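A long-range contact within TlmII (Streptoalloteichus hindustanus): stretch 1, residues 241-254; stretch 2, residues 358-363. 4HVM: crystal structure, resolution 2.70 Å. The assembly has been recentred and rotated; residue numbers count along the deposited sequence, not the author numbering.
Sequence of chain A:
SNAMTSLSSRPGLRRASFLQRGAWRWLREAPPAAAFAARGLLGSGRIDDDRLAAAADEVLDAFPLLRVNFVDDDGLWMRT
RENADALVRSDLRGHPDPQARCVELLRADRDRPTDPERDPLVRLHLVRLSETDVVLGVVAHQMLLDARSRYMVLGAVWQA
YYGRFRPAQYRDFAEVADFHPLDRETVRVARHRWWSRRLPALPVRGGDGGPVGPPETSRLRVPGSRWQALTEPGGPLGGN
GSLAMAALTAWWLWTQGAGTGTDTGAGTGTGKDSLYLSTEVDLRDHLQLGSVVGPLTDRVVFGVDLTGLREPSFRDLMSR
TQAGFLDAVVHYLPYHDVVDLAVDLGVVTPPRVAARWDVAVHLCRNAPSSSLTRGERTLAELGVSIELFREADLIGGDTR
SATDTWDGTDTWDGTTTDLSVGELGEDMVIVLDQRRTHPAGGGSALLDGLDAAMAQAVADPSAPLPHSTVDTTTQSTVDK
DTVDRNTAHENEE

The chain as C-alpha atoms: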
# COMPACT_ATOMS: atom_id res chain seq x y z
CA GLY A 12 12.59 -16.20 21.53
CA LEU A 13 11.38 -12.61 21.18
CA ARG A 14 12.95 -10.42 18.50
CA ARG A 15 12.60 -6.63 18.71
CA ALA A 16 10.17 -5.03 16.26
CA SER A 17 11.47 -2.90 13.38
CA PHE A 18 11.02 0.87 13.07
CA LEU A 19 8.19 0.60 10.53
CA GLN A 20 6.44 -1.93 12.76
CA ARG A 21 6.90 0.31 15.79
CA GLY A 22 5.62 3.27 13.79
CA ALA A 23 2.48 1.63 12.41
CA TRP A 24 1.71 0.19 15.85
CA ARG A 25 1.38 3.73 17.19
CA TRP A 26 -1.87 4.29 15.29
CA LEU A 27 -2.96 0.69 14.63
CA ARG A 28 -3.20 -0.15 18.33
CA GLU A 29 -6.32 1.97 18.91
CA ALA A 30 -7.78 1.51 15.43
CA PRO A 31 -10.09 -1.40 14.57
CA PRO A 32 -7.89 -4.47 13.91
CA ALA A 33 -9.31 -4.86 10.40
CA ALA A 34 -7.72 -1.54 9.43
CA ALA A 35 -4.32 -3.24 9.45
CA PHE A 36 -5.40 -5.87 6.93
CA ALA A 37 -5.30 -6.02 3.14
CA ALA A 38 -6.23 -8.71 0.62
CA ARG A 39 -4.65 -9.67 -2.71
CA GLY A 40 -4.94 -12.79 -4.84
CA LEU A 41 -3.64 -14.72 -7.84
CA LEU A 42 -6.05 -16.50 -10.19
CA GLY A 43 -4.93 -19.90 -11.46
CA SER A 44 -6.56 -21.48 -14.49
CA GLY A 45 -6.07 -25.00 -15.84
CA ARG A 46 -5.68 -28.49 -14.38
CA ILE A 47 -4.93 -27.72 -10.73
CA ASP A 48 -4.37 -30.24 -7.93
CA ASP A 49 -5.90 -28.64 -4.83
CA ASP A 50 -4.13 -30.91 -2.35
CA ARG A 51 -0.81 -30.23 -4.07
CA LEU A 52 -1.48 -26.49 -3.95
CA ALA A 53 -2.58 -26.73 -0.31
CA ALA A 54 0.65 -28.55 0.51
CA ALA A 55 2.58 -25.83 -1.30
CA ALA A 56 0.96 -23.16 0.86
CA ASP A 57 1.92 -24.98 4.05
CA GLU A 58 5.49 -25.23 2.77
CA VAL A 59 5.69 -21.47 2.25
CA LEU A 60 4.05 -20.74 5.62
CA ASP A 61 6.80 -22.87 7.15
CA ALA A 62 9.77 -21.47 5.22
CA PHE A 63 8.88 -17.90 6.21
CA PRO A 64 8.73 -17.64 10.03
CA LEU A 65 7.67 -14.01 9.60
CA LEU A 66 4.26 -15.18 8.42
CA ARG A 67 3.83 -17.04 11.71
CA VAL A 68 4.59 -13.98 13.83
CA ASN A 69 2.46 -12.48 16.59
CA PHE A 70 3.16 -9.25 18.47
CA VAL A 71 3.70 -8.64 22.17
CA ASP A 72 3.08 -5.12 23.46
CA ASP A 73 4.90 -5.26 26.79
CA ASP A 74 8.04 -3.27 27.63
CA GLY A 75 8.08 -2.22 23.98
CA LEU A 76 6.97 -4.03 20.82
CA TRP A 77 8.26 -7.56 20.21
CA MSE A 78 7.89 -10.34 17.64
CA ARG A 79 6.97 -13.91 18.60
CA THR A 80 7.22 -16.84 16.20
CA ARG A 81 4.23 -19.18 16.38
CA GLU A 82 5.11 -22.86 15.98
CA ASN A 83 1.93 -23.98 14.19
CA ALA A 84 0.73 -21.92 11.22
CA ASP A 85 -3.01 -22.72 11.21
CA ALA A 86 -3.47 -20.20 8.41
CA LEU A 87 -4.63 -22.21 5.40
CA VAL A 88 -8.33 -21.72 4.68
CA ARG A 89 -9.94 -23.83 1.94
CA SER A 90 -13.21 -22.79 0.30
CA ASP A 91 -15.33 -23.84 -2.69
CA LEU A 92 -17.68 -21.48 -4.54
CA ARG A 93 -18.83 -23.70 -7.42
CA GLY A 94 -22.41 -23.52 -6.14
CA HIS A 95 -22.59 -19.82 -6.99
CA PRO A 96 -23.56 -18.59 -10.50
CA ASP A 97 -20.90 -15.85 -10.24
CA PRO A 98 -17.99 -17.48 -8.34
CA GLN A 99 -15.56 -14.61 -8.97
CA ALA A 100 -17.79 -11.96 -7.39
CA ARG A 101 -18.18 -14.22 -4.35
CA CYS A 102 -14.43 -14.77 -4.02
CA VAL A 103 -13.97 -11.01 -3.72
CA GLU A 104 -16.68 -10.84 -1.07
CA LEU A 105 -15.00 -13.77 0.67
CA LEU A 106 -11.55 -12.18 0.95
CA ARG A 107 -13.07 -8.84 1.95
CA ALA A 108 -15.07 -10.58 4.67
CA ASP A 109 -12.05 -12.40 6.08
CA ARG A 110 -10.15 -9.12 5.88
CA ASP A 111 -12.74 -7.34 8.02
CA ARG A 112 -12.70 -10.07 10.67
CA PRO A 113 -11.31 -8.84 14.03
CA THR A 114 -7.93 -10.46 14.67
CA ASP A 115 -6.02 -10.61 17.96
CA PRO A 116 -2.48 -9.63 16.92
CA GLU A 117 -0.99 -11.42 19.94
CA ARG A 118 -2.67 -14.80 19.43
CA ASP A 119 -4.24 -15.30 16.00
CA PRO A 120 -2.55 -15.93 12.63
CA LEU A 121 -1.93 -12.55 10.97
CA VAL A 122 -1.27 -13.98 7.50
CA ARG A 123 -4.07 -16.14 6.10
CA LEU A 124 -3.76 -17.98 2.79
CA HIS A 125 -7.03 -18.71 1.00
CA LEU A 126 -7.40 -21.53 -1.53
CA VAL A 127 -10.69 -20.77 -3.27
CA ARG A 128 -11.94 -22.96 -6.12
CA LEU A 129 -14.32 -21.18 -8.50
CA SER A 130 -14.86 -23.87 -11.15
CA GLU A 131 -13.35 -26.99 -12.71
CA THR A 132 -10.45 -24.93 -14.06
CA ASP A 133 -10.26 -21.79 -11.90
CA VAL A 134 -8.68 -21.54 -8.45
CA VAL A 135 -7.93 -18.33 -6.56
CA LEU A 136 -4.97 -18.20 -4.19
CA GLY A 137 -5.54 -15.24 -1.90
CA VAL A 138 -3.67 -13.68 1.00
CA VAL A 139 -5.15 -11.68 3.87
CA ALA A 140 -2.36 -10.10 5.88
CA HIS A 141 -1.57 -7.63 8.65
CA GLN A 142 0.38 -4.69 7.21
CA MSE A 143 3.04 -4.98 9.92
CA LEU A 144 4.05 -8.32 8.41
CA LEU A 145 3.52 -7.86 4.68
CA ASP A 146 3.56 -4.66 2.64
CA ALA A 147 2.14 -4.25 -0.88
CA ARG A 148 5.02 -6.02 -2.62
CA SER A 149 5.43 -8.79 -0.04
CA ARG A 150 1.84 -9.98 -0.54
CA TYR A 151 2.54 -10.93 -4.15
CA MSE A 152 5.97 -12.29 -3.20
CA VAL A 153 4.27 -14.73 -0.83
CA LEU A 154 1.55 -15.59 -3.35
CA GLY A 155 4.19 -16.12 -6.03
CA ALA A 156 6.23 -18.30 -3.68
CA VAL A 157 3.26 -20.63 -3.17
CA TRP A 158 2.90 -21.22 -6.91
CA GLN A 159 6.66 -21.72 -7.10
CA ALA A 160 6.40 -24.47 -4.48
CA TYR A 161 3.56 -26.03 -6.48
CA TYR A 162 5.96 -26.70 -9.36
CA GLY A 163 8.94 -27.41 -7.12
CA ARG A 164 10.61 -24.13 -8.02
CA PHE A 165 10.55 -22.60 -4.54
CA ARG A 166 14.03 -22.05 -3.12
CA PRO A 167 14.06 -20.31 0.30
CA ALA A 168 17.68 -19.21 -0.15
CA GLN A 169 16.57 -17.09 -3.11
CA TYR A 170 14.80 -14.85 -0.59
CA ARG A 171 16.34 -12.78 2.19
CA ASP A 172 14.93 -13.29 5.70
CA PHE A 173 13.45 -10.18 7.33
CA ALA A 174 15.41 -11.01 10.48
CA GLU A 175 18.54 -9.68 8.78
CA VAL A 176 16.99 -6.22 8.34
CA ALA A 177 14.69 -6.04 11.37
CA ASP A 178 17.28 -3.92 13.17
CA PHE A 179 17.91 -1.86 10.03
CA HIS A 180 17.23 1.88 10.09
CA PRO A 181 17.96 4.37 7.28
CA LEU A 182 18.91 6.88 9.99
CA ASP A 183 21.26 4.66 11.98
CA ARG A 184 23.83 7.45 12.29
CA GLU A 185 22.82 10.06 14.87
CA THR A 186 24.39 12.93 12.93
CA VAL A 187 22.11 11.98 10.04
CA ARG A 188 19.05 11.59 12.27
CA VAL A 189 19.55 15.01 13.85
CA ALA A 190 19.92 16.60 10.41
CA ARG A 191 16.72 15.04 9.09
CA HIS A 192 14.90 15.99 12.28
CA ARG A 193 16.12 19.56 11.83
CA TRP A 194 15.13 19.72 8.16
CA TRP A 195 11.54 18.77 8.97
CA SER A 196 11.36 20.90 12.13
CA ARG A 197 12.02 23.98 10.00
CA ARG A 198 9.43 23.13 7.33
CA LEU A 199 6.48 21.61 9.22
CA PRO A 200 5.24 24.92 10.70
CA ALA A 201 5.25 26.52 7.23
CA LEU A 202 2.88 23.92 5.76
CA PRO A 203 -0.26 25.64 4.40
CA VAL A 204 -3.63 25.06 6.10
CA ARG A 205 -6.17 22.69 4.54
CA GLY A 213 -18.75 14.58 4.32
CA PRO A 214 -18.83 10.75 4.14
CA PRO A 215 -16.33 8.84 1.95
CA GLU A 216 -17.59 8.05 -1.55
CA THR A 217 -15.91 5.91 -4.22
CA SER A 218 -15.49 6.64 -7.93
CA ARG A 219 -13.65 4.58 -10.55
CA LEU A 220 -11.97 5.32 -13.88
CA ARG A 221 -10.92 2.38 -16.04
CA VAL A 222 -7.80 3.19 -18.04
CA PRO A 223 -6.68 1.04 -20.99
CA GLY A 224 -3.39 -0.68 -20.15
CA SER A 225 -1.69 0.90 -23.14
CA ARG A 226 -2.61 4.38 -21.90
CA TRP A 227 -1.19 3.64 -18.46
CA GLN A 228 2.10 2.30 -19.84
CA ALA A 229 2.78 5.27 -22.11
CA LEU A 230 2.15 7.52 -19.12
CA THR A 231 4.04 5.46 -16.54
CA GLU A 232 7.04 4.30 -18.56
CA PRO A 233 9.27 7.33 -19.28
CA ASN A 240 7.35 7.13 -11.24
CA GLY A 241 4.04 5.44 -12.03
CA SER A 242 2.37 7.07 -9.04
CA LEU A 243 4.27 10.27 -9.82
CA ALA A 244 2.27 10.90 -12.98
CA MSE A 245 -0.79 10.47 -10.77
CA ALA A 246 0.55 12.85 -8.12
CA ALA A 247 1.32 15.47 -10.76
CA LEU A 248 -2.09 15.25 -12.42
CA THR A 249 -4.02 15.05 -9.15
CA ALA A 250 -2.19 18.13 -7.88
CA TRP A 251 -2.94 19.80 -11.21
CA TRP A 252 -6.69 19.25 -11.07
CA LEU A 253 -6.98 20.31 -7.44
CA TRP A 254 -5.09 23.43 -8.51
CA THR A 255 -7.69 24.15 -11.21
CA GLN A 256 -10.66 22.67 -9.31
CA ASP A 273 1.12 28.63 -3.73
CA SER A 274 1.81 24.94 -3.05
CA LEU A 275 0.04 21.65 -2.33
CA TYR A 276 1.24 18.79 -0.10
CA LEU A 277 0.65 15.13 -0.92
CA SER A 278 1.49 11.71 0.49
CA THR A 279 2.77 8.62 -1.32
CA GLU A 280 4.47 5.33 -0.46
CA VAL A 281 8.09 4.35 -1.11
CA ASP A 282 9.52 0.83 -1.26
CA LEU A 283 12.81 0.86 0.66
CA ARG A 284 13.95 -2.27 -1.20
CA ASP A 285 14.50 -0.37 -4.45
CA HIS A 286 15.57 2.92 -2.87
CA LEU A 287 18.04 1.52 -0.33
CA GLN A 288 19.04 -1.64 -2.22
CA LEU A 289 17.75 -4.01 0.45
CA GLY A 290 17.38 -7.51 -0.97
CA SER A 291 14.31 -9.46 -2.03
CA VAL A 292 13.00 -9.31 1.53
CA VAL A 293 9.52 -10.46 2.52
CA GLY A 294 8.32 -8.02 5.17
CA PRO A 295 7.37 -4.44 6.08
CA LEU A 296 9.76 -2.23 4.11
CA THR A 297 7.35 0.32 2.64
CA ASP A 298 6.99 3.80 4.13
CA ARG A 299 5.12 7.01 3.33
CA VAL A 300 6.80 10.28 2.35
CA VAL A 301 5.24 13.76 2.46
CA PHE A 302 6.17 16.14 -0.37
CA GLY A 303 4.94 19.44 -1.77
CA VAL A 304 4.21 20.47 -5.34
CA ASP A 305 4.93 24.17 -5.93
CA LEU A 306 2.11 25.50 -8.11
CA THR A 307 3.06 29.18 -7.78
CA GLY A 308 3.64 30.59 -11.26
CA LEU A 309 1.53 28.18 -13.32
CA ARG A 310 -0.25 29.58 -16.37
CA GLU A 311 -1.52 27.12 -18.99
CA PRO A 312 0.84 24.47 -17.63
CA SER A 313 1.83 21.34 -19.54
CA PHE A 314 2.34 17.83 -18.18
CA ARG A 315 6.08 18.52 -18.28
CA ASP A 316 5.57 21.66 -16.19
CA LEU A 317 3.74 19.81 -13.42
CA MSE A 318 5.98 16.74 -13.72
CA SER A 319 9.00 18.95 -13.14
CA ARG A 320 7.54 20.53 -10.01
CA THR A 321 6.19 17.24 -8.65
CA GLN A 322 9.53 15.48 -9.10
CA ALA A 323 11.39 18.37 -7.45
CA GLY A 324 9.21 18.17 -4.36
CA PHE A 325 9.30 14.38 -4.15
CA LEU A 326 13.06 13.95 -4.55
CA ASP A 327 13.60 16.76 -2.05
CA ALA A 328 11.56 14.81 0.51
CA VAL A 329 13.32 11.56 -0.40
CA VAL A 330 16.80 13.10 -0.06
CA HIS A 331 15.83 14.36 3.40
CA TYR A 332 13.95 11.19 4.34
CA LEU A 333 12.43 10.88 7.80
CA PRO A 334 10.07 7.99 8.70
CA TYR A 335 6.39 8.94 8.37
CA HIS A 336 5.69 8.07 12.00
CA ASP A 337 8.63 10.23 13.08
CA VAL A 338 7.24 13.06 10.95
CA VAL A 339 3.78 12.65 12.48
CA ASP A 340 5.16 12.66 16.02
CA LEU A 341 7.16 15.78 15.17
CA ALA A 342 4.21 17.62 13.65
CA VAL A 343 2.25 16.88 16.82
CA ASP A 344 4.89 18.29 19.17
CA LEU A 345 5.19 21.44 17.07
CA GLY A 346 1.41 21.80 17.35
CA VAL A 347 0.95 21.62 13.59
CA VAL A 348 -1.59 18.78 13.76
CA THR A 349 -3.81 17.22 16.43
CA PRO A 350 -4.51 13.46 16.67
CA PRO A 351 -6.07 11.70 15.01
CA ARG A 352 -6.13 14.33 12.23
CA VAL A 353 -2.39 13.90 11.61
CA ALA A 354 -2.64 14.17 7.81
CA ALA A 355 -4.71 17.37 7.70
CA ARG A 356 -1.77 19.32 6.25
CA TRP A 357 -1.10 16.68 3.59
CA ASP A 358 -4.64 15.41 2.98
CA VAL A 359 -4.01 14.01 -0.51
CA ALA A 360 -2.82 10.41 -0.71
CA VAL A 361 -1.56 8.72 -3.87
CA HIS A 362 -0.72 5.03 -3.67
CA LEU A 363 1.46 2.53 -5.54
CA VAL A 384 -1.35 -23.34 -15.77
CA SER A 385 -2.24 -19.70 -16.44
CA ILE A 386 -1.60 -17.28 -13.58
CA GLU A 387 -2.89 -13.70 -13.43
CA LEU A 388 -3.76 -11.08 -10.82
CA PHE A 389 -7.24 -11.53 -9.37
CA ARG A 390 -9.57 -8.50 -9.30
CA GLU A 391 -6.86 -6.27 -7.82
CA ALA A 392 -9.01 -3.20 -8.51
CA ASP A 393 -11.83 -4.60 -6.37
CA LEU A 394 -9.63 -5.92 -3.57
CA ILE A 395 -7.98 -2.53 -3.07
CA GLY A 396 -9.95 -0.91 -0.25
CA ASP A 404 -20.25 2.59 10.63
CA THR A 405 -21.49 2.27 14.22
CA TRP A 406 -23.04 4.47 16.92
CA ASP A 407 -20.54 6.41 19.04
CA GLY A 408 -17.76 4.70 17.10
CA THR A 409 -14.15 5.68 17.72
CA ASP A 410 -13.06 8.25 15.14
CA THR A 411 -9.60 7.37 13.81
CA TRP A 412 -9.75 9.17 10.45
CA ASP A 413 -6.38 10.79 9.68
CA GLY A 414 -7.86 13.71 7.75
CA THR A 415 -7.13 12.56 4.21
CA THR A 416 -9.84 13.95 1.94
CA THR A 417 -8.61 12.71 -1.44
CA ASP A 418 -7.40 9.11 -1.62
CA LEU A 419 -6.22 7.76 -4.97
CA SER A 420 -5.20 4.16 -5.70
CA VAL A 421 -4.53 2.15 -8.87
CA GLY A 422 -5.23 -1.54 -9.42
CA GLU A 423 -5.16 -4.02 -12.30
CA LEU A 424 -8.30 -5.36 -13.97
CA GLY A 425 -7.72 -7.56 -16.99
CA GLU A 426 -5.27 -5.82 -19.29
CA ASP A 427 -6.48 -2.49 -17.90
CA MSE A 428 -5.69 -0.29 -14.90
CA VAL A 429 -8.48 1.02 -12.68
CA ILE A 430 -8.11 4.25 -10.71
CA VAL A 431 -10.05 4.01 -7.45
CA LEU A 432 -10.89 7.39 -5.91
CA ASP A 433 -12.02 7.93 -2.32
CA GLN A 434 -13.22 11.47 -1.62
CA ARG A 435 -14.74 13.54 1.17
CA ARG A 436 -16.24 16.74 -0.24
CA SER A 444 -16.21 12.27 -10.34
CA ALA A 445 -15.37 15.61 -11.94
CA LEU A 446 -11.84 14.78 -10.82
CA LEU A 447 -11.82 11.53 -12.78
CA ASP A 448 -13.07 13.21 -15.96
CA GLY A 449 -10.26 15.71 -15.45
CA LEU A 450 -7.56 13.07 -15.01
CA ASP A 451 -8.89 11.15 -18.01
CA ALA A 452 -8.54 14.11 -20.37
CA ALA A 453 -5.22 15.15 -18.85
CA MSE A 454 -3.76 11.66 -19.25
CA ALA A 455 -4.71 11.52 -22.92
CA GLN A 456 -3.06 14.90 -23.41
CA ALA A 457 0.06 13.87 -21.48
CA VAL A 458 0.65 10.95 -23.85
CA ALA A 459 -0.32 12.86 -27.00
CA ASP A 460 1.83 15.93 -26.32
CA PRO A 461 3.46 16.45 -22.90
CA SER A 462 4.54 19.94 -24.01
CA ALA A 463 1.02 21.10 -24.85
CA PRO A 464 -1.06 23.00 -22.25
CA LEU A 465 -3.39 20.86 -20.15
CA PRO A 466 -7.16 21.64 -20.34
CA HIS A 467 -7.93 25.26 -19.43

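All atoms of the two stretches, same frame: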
# COMPACT_ATOMS: atom_id res chain seq x y z
N GLY A 241 5.38 5.74 -11.58
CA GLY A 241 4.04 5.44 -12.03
C GLY A 241 3.00 6.19 -11.22
O GLY A 241 1.97 6.62 -11.75
N SER A 242 3.26 6.33 -9.93
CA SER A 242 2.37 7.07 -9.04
C SER A 242 2.71 8.56 -9.10
O SER A 242 1.95 9.39 -8.59
CB SER A 242 2.50 6.55 -7.61
OG SER A 242 3.78 6.84 -7.07
N LEU A 243 3.83 8.88 -9.72
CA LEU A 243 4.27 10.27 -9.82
C LEU A 243 3.53 11.03 -10.92
O LEU A 243 3.34 12.24 -10.82
CB LEU A 243 5.79 10.35 -10.04
CG LEU A 243 6.48 11.30 -9.05
CD1 LEU A 243 6.10 10.94 -7.62
CD2 LEU A 243 7.99 11.27 -9.23
N ALA A 244 3.12 10.31 -11.96
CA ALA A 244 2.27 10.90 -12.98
C ALA A 244 0.90 11.18 -12.38
O ALA A 244 0.27 12.19 -12.69
CB ALA A 244 2.15 9.97 -14.17
N MSE A 245 0.45 10.28 -11.51
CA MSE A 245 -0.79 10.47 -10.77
C MSE A 245 -0.71 11.68 -9.85
O MSE A 245 -1.61 12.52 -9.84
CB MSE A 245 -1.12 9.23 -9.94
CG MSE A 245 -1.70 8.09 -10.74
SE MSE A 245 -3.44 8.56 -11.49
CE MSE A 245 -2.89 9.06 -13.29
N ALA A 246 0.36 11.75 -9.06
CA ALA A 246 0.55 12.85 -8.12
C ALA A 246 0.60 14.20 -8.81
O ALA A 246 0.09 15.19 -8.29
CB ALA A 246 1.81 12.62 -7.30
N ALA A 247 1.21 14.23 -10.00
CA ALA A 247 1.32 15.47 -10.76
C ALA A 247 -0.04 15.91 -11.29
O ALA A 247 -0.40 17.08 -11.20
CB ALA A 247 2.29 15.29 -11.92
N LEU A 248 -0.80 14.95 -11.82
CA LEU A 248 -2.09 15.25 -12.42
C LEU A 248 -3.17 15.51 -11.38
O LEU A 248 -4.06 16.33 -11.60
CB LEU A 248 -2.52 14.13 -13.38
CG LEU A 248 -1.74 14.05 -14.69
CD1 LEU A 248 -2.22 12.88 -15.53
CD2 LEU A 248 -1.86 15.35 -15.47
N THR A 249 -3.09 14.82 -10.25
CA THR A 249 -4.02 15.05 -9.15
C THR A 249 -3.81 16.44 -8.56
O THR A 249 -4.77 17.17 -8.29
CB THR A 249 -3.86 14.00 -8.03
OG1 THR A 249 -4.14 12.69 -8.55
CG2 THR A 249 -4.81 14.29 -6.89
N ALA A 250 -2.54 16.80 -8.37
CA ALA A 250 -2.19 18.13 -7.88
C ALA A 250 -2.62 19.19 -8.87
O ALA A 250 -3.03 20.28 -8.48
CB ALA A 250 -0.69 18.22 -7.63
N TRP A 251 -2.53 18.87 -10.16
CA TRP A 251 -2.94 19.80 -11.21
C TRP A 251 -4.42 20.11 -11.15
O TRP A 251 -4.82 21.27 -11.19
CB TRP A 251 -2.59 19.24 -12.59
CG TRP A 251 -3.35 19.90 -13.70
CD1 TRP A 251 -3.07 21.11 -14.27
CD2 TRP A 251 -4.50 19.39 -14.39
NE1 TRP A 251 -3.98 21.39 -15.27
CE2 TRP A 251 -4.86 20.35 -15.36
CE3 TRP A 251 -5.25 18.22 -14.27
CZ2 TRP A 251 -5.95 20.16 -16.21
CZ3 TRP A 251 -6.33 18.04 -15.12
CH2 TRP A 251 -6.67 19.01 -16.07
N TRP A 252 -5.24 19.07 -11.05
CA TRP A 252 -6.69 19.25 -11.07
C TRP A 252 -7.18 19.99 -9.83
O TRP A 252 -8.03 20.87 -9.93
CB TRP A 252 -7.42 17.92 -11.20
CG TRP A 252 -8.88 18.11 -11.48
CD1 TRP A 252 -9.45 18.32 -12.70
CD2 TRP A 252 -9.94 18.13 -10.53
NE1 TRP A 252 -10.81 18.46 -12.57
CE2 TRP A 252 -11.14 18.35 -11.24
CE3 TRP A 252 -10.01 17.98 -9.14
CZ2 TRP A 252 -12.38 18.42 -10.62
CZ3 TRP A 252 -11.24 18.05 -8.52
CH2 TRP A 252 -12.41 18.27 -9.26
N LEU A 253 -6.64 19.63 -8.68
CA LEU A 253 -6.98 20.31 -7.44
C LEU A 253 -6.52 21.77 -7.47
O LEU A 253 -7.05 22.61 -6.74
CB LEU A 253 -6.38 19.59 -6.24
CG LEU A 253 -6.85 18.15 -6.00
CD1 LEU A 253 -6.15 17.56 -4.79
CD2 LEU A 253 -8.36 18.09 -5.84
N TRP A 254 -5.54 22.06 -8.32
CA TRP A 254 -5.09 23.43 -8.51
C TRP A 254 -6.10 24.20 -9.36
O TRP A 254 -6.37 25.37 -9.08
CB TRP A 254 -3.69 23.44 -9.14
CG TRP A 254 -3.27 24.77 -9.68
CD1 TRP A 254 -2.90 25.87 -8.96
CD2 TRP A 254 -3.18 25.15 -11.06
NE1 TRP A 254 -2.59 26.91 -9.81
CE2 TRP A 254 -2.75 26.49 -11.10
CE3 TRP A 254 -3.42 24.48 -12.26
CZ2 TRP A 254 -2.56 27.17 -12.30
CZ3 TRP A 254 -3.23 25.16 -13.45
CH2 TRP A 254 -2.81 26.49 -13.46
N ASP A 358 -3.42 16.22 3.07
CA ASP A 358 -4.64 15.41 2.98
C ASP A 358 -4.92 14.81 1.59
O ASP A 358 -6.05 14.47 1.28
CB ASP A 358 -5.85 16.22 3.45
CG ASP A 358 -6.07 17.46 2.62
OD1 ASP A 358 -5.14 17.85 1.89
OD2 ASP A 358 -7.17 18.05 2.70
N VAL A 359 -3.88 14.70 0.77
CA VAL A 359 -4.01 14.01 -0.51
C VAL A 359 -3.06 12.82 -0.56
O VAL A 359 -1.85 12.99 -0.47
CB VAL A 359 -3.72 14.95 -1.69
CG1 VAL A 359 -3.84 14.19 -3.00
CG2 VAL A 359 -4.65 16.15 -1.67
N ALA A 360 -3.62 11.63 -0.69
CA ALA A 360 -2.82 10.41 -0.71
C ALA A 360 -2.86 9.73 -2.06
O ALA A 360 -3.93 9.45 -2.60
CB ALA A 360 -3.28 9.45 0.38
N VAL A 361 -1.68 9.46 -2.62
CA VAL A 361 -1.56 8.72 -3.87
C VAL A 361 -0.78 7.45 -3.61
O VAL A 361 0.33 7.50 -3.07
CB VAL A 361 -0.84 9.55 -4.94
CG1 VAL A 361 -0.74 8.75 -6.23
CG2 VAL A 361 -1.58 10.86 -5.17
N HIS A 362 -1.34 6.31 -3.99
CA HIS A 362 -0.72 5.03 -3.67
C HIS A 362 0.04 4.40 -4.84
O HIS A 362 0.12 4.98 -5.92
CB HIS A 362 -1.77 4.06 -3.10
CG HIS A 362 -2.51 4.61 -1.92
ND1 HIS A 362 -1.91 4.76 -0.68
CD2 HIS A 362 -3.78 5.04 -1.78
CE1 HIS A 362 -2.79 5.27 0.17
NE2 HIS A 362 -3.93 5.44 -0.47
N LEU A 363 0.58 3.21 -4.59
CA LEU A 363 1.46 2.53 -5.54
C LEU A 363 2.68 3.39 -5.85
O LEU A 363 3.19 4.09 -4.98
CB LEU A 363 0.73 2.15 -6.83
CG LEU A 363 1.48 1.14 -7.70
CD1 LEU A 363 1.21 -0.29 -7.23
CD2 LEU A 363 1.13 1.31 -9.18

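The contact between residues 241-254 and 358-363 of TlmII is a helix packed against a strand mainly by apolar side-chain contacts, with no hydrogen bond passing between the two. It illustrates a general principle: a helix whose backbone is hydrogen-bonded within itself can meet a strand through side-chain packing, without hydrogen bonds between them. The two axes run close to antiparallel, at 153° between their N-to-C directions, and approach to 9.1 Å. With this orientation, the early part of the helix lies near the end of the second stretch, and Leu253, farther along the helix, lies near Val359.

The periodicities of the two elements decide which residues meet. In the strand, side chains alternate, so Val359 and Val361 both point toward the helix while Ala360, between them, is out of reach. On the helix, Ser242, Met245, Thr249 and Leu253 point toward the strand; their spacing of three or four residues keeps them along one side. Both valines adopt the t rotamer.

Val361 is the centre of the contact and has the largest covered area of any residue in it. Val361 CG1 lies 3.6 Å from Ser242 O and 3.8 Å from Met245 CB, while Val361 CG2 is 4.1 Å from Ala246 CA and 4.4 Å from Ala246 CB. Val361 CG2 therefore lies slightly closer to the helix backbone at Ala246 than to the alanine's methyl group. Met245, a selenomethionine, touches the valine near the base of its side chain; the end of that side chain leads away.

Farther along, Val359 takes over. Val359 CG1 is 4.0 Å from Thr249 CG2, and Val359 CG2 is 3.7 Å from Leu253 CD1. Thr249 shows how a polar residue can serve an apolar contact: its OG1 donates a hydrogen bond to Met245 O one turn earlier, at 2.8 Å, leaving the methyl group to face the valine. The same carbonyl accepts the backbone bond from Thr249 N, also at 2.8 Å.

At the other end the packing becomes more polar without becoming hydrogen-bonded. Ser242 CB lies 3.3 Å from His362 O, and Ser242 OG is 3.5 Å from Leu363 O; these are close approaches only. The CA-to-CB bond of His362 points away from the helix, and its contact with Ser242 is made by its backbone O. Ser242 and Leu363 are both poorly ordered, and the details here deserve less weight than those around the valines. The whole contact buries 297 Å², a modest area.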